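Local coordinates for putative aminotransferase (Actinomadura melliaura, PDB 4ZWV), which probably transfers an amino group to a sugar, with pyridoxal 5'-phosphate as cofactor, in making the aminopentose of the indolocarbazole AT2433, at the interface of chains A and B. Residues are numbered along the deposited sequence; one frame, centred on the assembly and turned at random. Chains: chain A/B, Putative aminotransferase.

Contact 1: the interface of chains A and B. Residues chain A 219, 228, 230-232; chain B 85, 89, 321-322, 327.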
loop_
_atom_site.group_PDB
_atom_site.type_symbol
_atom_site.label_atom_id
_atom_site.label_comp_id
_atom_site.label_asym_id
_atom_site.label_seq_id
_atom_site.Cartn_x
_atom_site.Cartn_y
_atom_site.Cartn_z
ATOM N N ILE A 219 -11.663 10.176 1.675
ATOM C CA ILE A 219 -13.067 9.898 1.976
ATOM C C ILE A 219 -13.302 9.871 3.484
ATOM O O ILE A 219 -12.669 9.101 4.213
ATOM C CB ILE A 219 -13.509 8.552 1.347
ATOM C CG1 ILE A 219 -13.437 8.639 -0.187
ATOM C CG2 ILE A 219 -14.921 8.183 1.796
ATOM C CD1 ILE A 219 -13.676 7.314 -0.911
ATOM N N GLY A 228 -23.910 9.114 -1.824
ATOM C CA GLY A 228 -22.923 9.977 -2.456
ATOM C C GLY A 228 -22.708 11.273 -1.696
ATOM O O GLY A 228 -22.262 12.264 -2.271
ATOM N N TYR A 230 -20.636 12.850 0.236
ATOM C CA TYR A 230 -19.301 13.137 0.725
ATOM C C TYR A 230 -18.506 13.822 -0.373
ATOM O O TYR A 230 -18.817 13.693 -1.563
ATOM C CB TYR A 230 -18.593 11.859 1.196
ATOM C CG TYR A 230 -18.372 10.863 0.078
ATOM C CD1 TYR A 230 -19.403 10.036 -0.355
ATOM C CD2 TYR A 230 -17.132 10.771 -0.556
ATOM C CE1 TYR A 230 -19.205 9.137 -1.400
ATOM C CE2 TYR A 230 -16.924 9.876 -1.590
ATOM C CZ TYR A 230 -17.959 9.072 -2.008
ATOM O OH TYR A 230 -17.755 8.189 -3.037
ATOM N N ASP A 231 -17.493 14.573 0.037
ATOM C CA ASP A 231 -16.656 15.291 -0.906
ATOM C C ASP A 231 -15.200 15.029 -0.603
ATOM O O ASP A 231 -14.770 15.138 0.547
ATOM C CB ASP A 231 -16.921 16.797 -0.868
ATOM C CG ASP A 231 -15.935 17.567 -1.722
ATOM O OD1 ASP A 231 -16.042 17.469 -2.958
ATOM O OD2 ASP A 231 -15.056 18.276 -1.162
ATOM N N VAL A 232 -14.436 14.670 -1.625
ATOM C CA VAL A 232 -13.003 14.503 -1.465
ATOM C C VAL A 232 -12.311 15.829 -1.765
ATOM O O VAL A 232 -12.269 16.263 -2.927
ATOM C CB VAL A 232 -12.441 13.399 -2.392
ATOM C CG1 VAL A 232 -10.925 13.329 -2.258
ATOM C CG2 VAL A 232 -13.076 12.043 -2.067
ATOM N N GLU B 85 -13.273 5.642 -6.259
ATOM C CA GLU B 85 -12.279 6.700 -6.343
ATOM C C GLU B 85 -10.861 6.183 -6.595
ATOM O O GLU B 85 -10.062 6.870 -7.222
ATOM C CB GLU B 85 -12.293 7.544 -5.066
ATOM C CG GLU B 85 -13.421 8.572 -4.992
ATOM C CD GLU B 85 -14.768 8.003 -4.536
ATOM O OE1 GLU B 85 -14.896 6.778 -4.310
ATOM O OE2 GLU B 85 -15.709 8.812 -4.372
ATOM N N TRP B 89 -7.861 8.154 -8.416
ATOM C CA TRP B 89 -6.824 8.738 -7.580
ATOM C C TRP B 89 -5.469 8.108 -7.891
ATOM O O TRP B 89 -4.439 8.773 -7.748
ATOM C CB TRP B 89 -7.168 8.595 -6.107
ATOM C CG TRP B 89 -8.377 9.388 -5.588
ATOM C CD1 TRP B 89 -8.828 9.352 -4.299
ATOM C CD2 TRP B 89 -9.262 10.309 -6.290
ATOM N NE1 TRP B 89 -9.929 10.155 -4.147
ATOM C CE2 TRP B 89 -10.217 10.754 -5.348
ATOM C CE3 TRP B 89 -9.348 10.787 -7.614
ATOM C CZ2 TRP B 89 -11.241 11.655 -5.677
ATOM C CZ3 TRP B 89 -10.369 11.682 -7.941
ATOM C CH2 TRP B 89 -11.302 12.101 -6.974
ATOM N N SER B 321 -20.372 4.593 -5.260
ATOM C CA SER B 321 -19.595 5.809 -5.010
ATOM C C SER B 321 -20.275 7.041 -5.593
ATOM O O SER B 321 -21.122 6.927 -6.477
ATOM C CB SER B 321 -18.193 5.708 -5.623
ATOM O OG SER B 321 -17.346 4.875 -4.851
ATOM N N ARG B 322 -19.871 8.215 -5.116
ATOM C CA ARG B 322 -20.226 9.462 -5.784
ATOM C C ARG B 322 -19.471 9.536 -7.111
ATOM O O ARG B 322 -18.311 9.140 -7.173
ATOM C CB ARG B 322 -19.878 10.667 -4.908
ATOM C CG ARG B 322 -20.280 11.993 -5.513
ATOM C CD ARG B 322 -19.882 13.169 -4.643
ATOM N NE ARG B 322 -20.445 14.405 -5.175
ATOM C CZ ARG B 322 -20.438 15.564 -4.535
ATOM N NH1 ARG B 322 -19.879 15.654 -3.332
ATOM N NH2 ARG B 322 -20.981 16.639 -5.095
ATOM N N HIS B 327 -15.980 15.686 -7.142
ATOM C CA HIS B 327 -15.164 15.978 -5.961
ATOM C C HIS B 327 -14.393 17.273 -6.125
ATOM O O HIS B 327 -13.895 17.574 -7.212
ATOM C CB HIS B 327 -14.204 14.831 -5.673
ATOM C CG HIS B 327 -14.888 13.606 -5.159
ATOM N ND1 HIS B 327 -15.781 13.652 -4.110
ATOM C CD2 HIS B 327 -14.836 12.314 -5.563
ATOM C CE1 HIS B 327 -16.234 12.429 -3.874
ATOM N NE2 HIS B 327 -15.671 11.599 -4.737
#

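Contact 2: the interface of chains A and B. Residues chain A 12, 16-17, 20, 244, 248; chain B 17, 20, 24, 244.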
loop_
_atom_site.group_PDB
_atom_site.type_symbol
_atom_site.label_atom_id
_atom_site.label_comp_id
_atom_site.label_asym_id
_atom_site.label_seq_id
_atom_site.Cartn_x
_atom_site.Cartn_y
_atom_site.Cartn_z
ATOM N N VAL A 12 6.078 -12.577 16.895
ATOM C CA VAL A 12 4.617 -12.647 16.877
ATOM C C VAL A 12 4.102 -13.477 18.055
ATOM O O VAL A 12 4.442 -14.649 18.228
ATOM C CB VAL A 12 4.093 -13.200 15.528
ATOM C CG1 VAL A 12 4.720 -14.551 15.206
ATOM C CG2 VAL A 12 2.561 -13.269 15.520
ATOM N N ALA A 16 -1.688 -13.676 19.187
ATOM C CA ALA A 16 -2.147 -13.054 17.944
ATOM C C ALA A 16 -3.284 -13.846 17.296
ATOM O O ALA A 16 -4.217 -13.260 16.742
ATOM C CB ALA A 16 -0.990 -12.890 16.962
ATOM N N LEU A 17 -3.212 -15.167 17.357
ATOM C CA LEU A 17 -4.244 -15.985 16.721
ATOM C C LEU A 17 -5.605 -15.715 17.362
ATOM O O LEU A 17 -6.619 -15.646 16.668
ATOM C CB LEU A 17 -3.882 -17.469 16.802
ATOM C CG LEU A 17 -4.752 -18.410 15.961
ATOM C CD1 LEU A 17 -4.634 -18.031 14.484
ATOM C CD2 LEU A 17 -4.335 -19.863 16.188
ATOM N N VAL A 20 -6.858 -12.407 15.953
ATOM C CA VAL A 20 -7.312 -12.561 14.565
ATOM C C VAL A 20 -8.648 -13.300 14.518
ATOM O O VAL A 20 -9.534 -12.951 13.730
ATOM C CB VAL A 20 -6.261 -13.292 13.706
ATOM C CG1 VAL A 20 -6.831 -13.662 12.335
ATOM C CG2 VAL A 20 -5.028 -12.410 13.554
ATOM N N LEU A 244 -7.540 -6.461 10.774
ATOM C CA LEU A 244 -6.739 -7.688 10.825
ATOM C C LEU A 244 -5.333 -7.398 11.352
ATOM O O LEU A 244 -4.825 -8.084 12.262
ATOM C CB LEU A 244 -6.657 -8.342 9.446
ATOM C CG LEU A 244 -5.711 -9.528 9.271
ATOM C CD1 LEU A 244 -6.128 -10.713 10.150
ATOM C CD2 LEU A 244 -5.642 -9.930 7.802
ATOM N N ILE A 248 -3.235 -7.905 15.298
ATOM C CA ILE A 248 -1.921 -8.501 15.479
ATOM C C ILE A 248 -1.015 -7.554 16.273
ATOM O O ILE A 248 -0.340 -7.979 17.214
ATOM C CB ILE A 248 -1.292 -8.861 14.118
ATOM C CG1 ILE A 248 -2.147 -9.944 13.449
ATOM C CG2 ILE A 248 0.153 -9.343 14.304
ATOM C CD1 ILE A 248 -1.778 -10.213 11.999
ATOM N N LEU B 17 -9.122 -19.204 9.432
ATOM C CA LEU B 17 -8.374 -19.194 10.692
ATOM C C LEU B 17 -7.300 -20.283 10.702
ATOM O O LEU B 17 -6.187 -20.059 11.180
ATOM C CB LEU B 17 -9.311 -19.359 11.887
ATOM C CG LEU B 17 -8.682 -19.110 13.265
ATOM C CD1 LEU B 17 -8.171 -17.664 13.340
ATOM C CD2 LEU B 17 -9.689 -19.399 14.369
ATOM N N VAL B 20 -4.387 -19.011 8.542
ATOM C CA VAL B 20 -3.627 -17.971 9.255
ATOM C C VAL B 20 -2.799 -18.606 10.368
ATOM O O VAL B 20 -1.642 -18.216 10.586
ATOM C CB VAL B 20 -4.551 -16.887 9.836
ATOM C CG1 VAL B 20 -3.779 -15.950 10.786
ATOM C CG2 VAL B 20 -5.192 -16.102 8.698
ATOM N N PHE B 24 1.278 -18.092 11.081
ATOM C CA PHE B 24 1.876 -17.729 12.366
ATOM C C PHE B 24 2.817 -18.824 12.875
ATOM O O PHE B 24 3.898 -18.537 13.403
ATOM C CB PHE B 24 0.798 -17.456 13.419
ATOM C CG PHE B 24 0.033 -16.178 13.218
ATOM C CD1 PHE B 24 0.410 -15.247 12.253
ATOM C CD2 PHE B 24 -1.074 -15.901 14.008
ATOM C CE1 PHE B 24 -0.310 -14.077 12.087
ATOM C CE2 PHE B 24 -1.788 -14.731 13.848
ATOM C CZ PHE B 24 -1.413 -13.817 12.885
ATOM N N LEU B 244 0.310 -13.674 4.963
ATOM C CA LEU B 244 -0.880 -13.581 5.800
ATOM C C LEU B 244 -2.136 -13.431 4.940
ATOM O O LEU B 244 -3.140 -14.134 5.121
ATOM C CB LEU B 244 -0.762 -12.410 6.777
ATOM C CG LEU B 244 -1.991 -12.052 7.601
ATOM C CD1 LEU B 244 -2.374 -13.208 8.517
ATOM C CD2 LEU B 244 -1.686 -10.796 8.407
#

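Contact 1: the interface of chains A and B
A:Tyr230 holds CG between its backbone N and carbonyl carbon (chi1 63°), and B:Glu85 bends its chain at chi2 (82°); these two torsions set phenol and carboxylate tip to tip, their planes 53° apart. They centre a polar network in the two-fold interface of the deposited dimer, where loop residues of chain A pack on the start of helix 85-93 and loop residues of chain B. The phenol hydroxyl OH of A:Tyr230 gives a short hydrogen bond of 2.5 Å to the carboxylate OE2 of B:Glu85, arriving on its syn lone pair. The anti lone pair of OE2 is taken by the imidazole NE2 of B:His327 at 2.8 Å, so two donors from different chains grip one oxygen. The other carboxylate oxygen, OE1, is met by the hydroxyl of B:Ser321, which together with the histidine should limit rotation of the group. The phenol oxygen is itself an acceptor: the backbone N of B:Arg322 donates to A:Tyr230 OH over 3.0 Å.

B:Arg322 then runs past the phenol in the opposite direction, extended from CG to NE, and its guanidinium NH1 reaches the carbonyl O of A:Tyr230 at 2.8 Å. That acceptor lies in the guanidinium plane, whereas the donor stands above the carbonyl plane and misses a lone pair. B:Arg322 thus holds one tyrosine at two points.

B:His327 is used from several directions. The backbone N-H of A:Val232, its N 3.0 Å from ND1 of B:His327, can only donate, so ND1 accepts this hydrogen bond, in keeping with NE2 donating to B:Glu85. One face of the imidazole receives a methyl, A:Val232 CG2, in a CH-pi contact 3.6 Å from the ring centroid. The other methyl of this valine, CG1, packs 3.8 Å from CZ2 of the B:Trp89 indole.

Contact 2: the interface of chains A and B
A:Leu17 and B:Leu17 meet methyl to methyl, CD1 to CD1 at 3.7 Å, and this self-pairing identifies the region as lying close to the two-fold axis of the deposited dimer. Two further like-with-like pairs give the same evidence: A:Val20 and B:Val20 point tip to tip through their CG1 methyls at 4.1 Å, and the CD2 methyls of A:Leu244 and B:Leu244 also face each other. A:Leu17 has CG anti to the backbone N (chi1 -170°), and from there its CD1 meets its mate. Helix 16-26 supplies the Leu17 and Val20 pairs and B:Phe24, and helix 243-273 supplies Leu244 and A:Ile248.

Around this centre, B:Phe24 loses 92 Å² of its surface to chain A. Its small chi2 of -8° sets the ring so that its rim, rather than a face, addresses A:Leu17, whose CA lies at the ring edge in plane. One face is packed from within its own chain by CG1 of B:Val20, offset toward the rim. The far end of the ring, CZ, is touched by CD1 of A:Ile248 at 3.7 Å and by CG2 of A:Val20 at 3.9 Å. The same A:Ile248 CD1 reaches B:Leu244 CD2 at 3.6 Å, bridging phenylalanine and leucine. An alanine in place of B:Phe24 would probably open a gap between these helices, leaving A:Ile248 and A:Val20 without their aromatic partner.

Toward the rim, A:Ala16 sets its CB 3.7 Å from CE2 of B:Phe24. Within this patch no polar atom of one chain is near enough to bond the other, so it coheres by apolar packing; the polar backbone merely borders it, with A:Leu17 N 3.8 Å from B:Phe24 CE2.

Contact 1 and contact 2 have their C-alpha centres about 32 Å apart and share neither residues nor secondary-structure elements. Contact 1 joins loop segments of chain A to helix 85-93 and loop segments of chain B; contact 2 is built mainly from helices 16-26 and 243-273 of both chains. Two-fold symmetry gives each contact a twin; the twins of contact 2 lie beside each other near the axis, where like residues meet. A directional polar network and an apolar helix cluster thus hold the dimer of the deposited assembly at separate places, as would suit the dimer usual among pyridoxal phosphate aminotransferases of this fold.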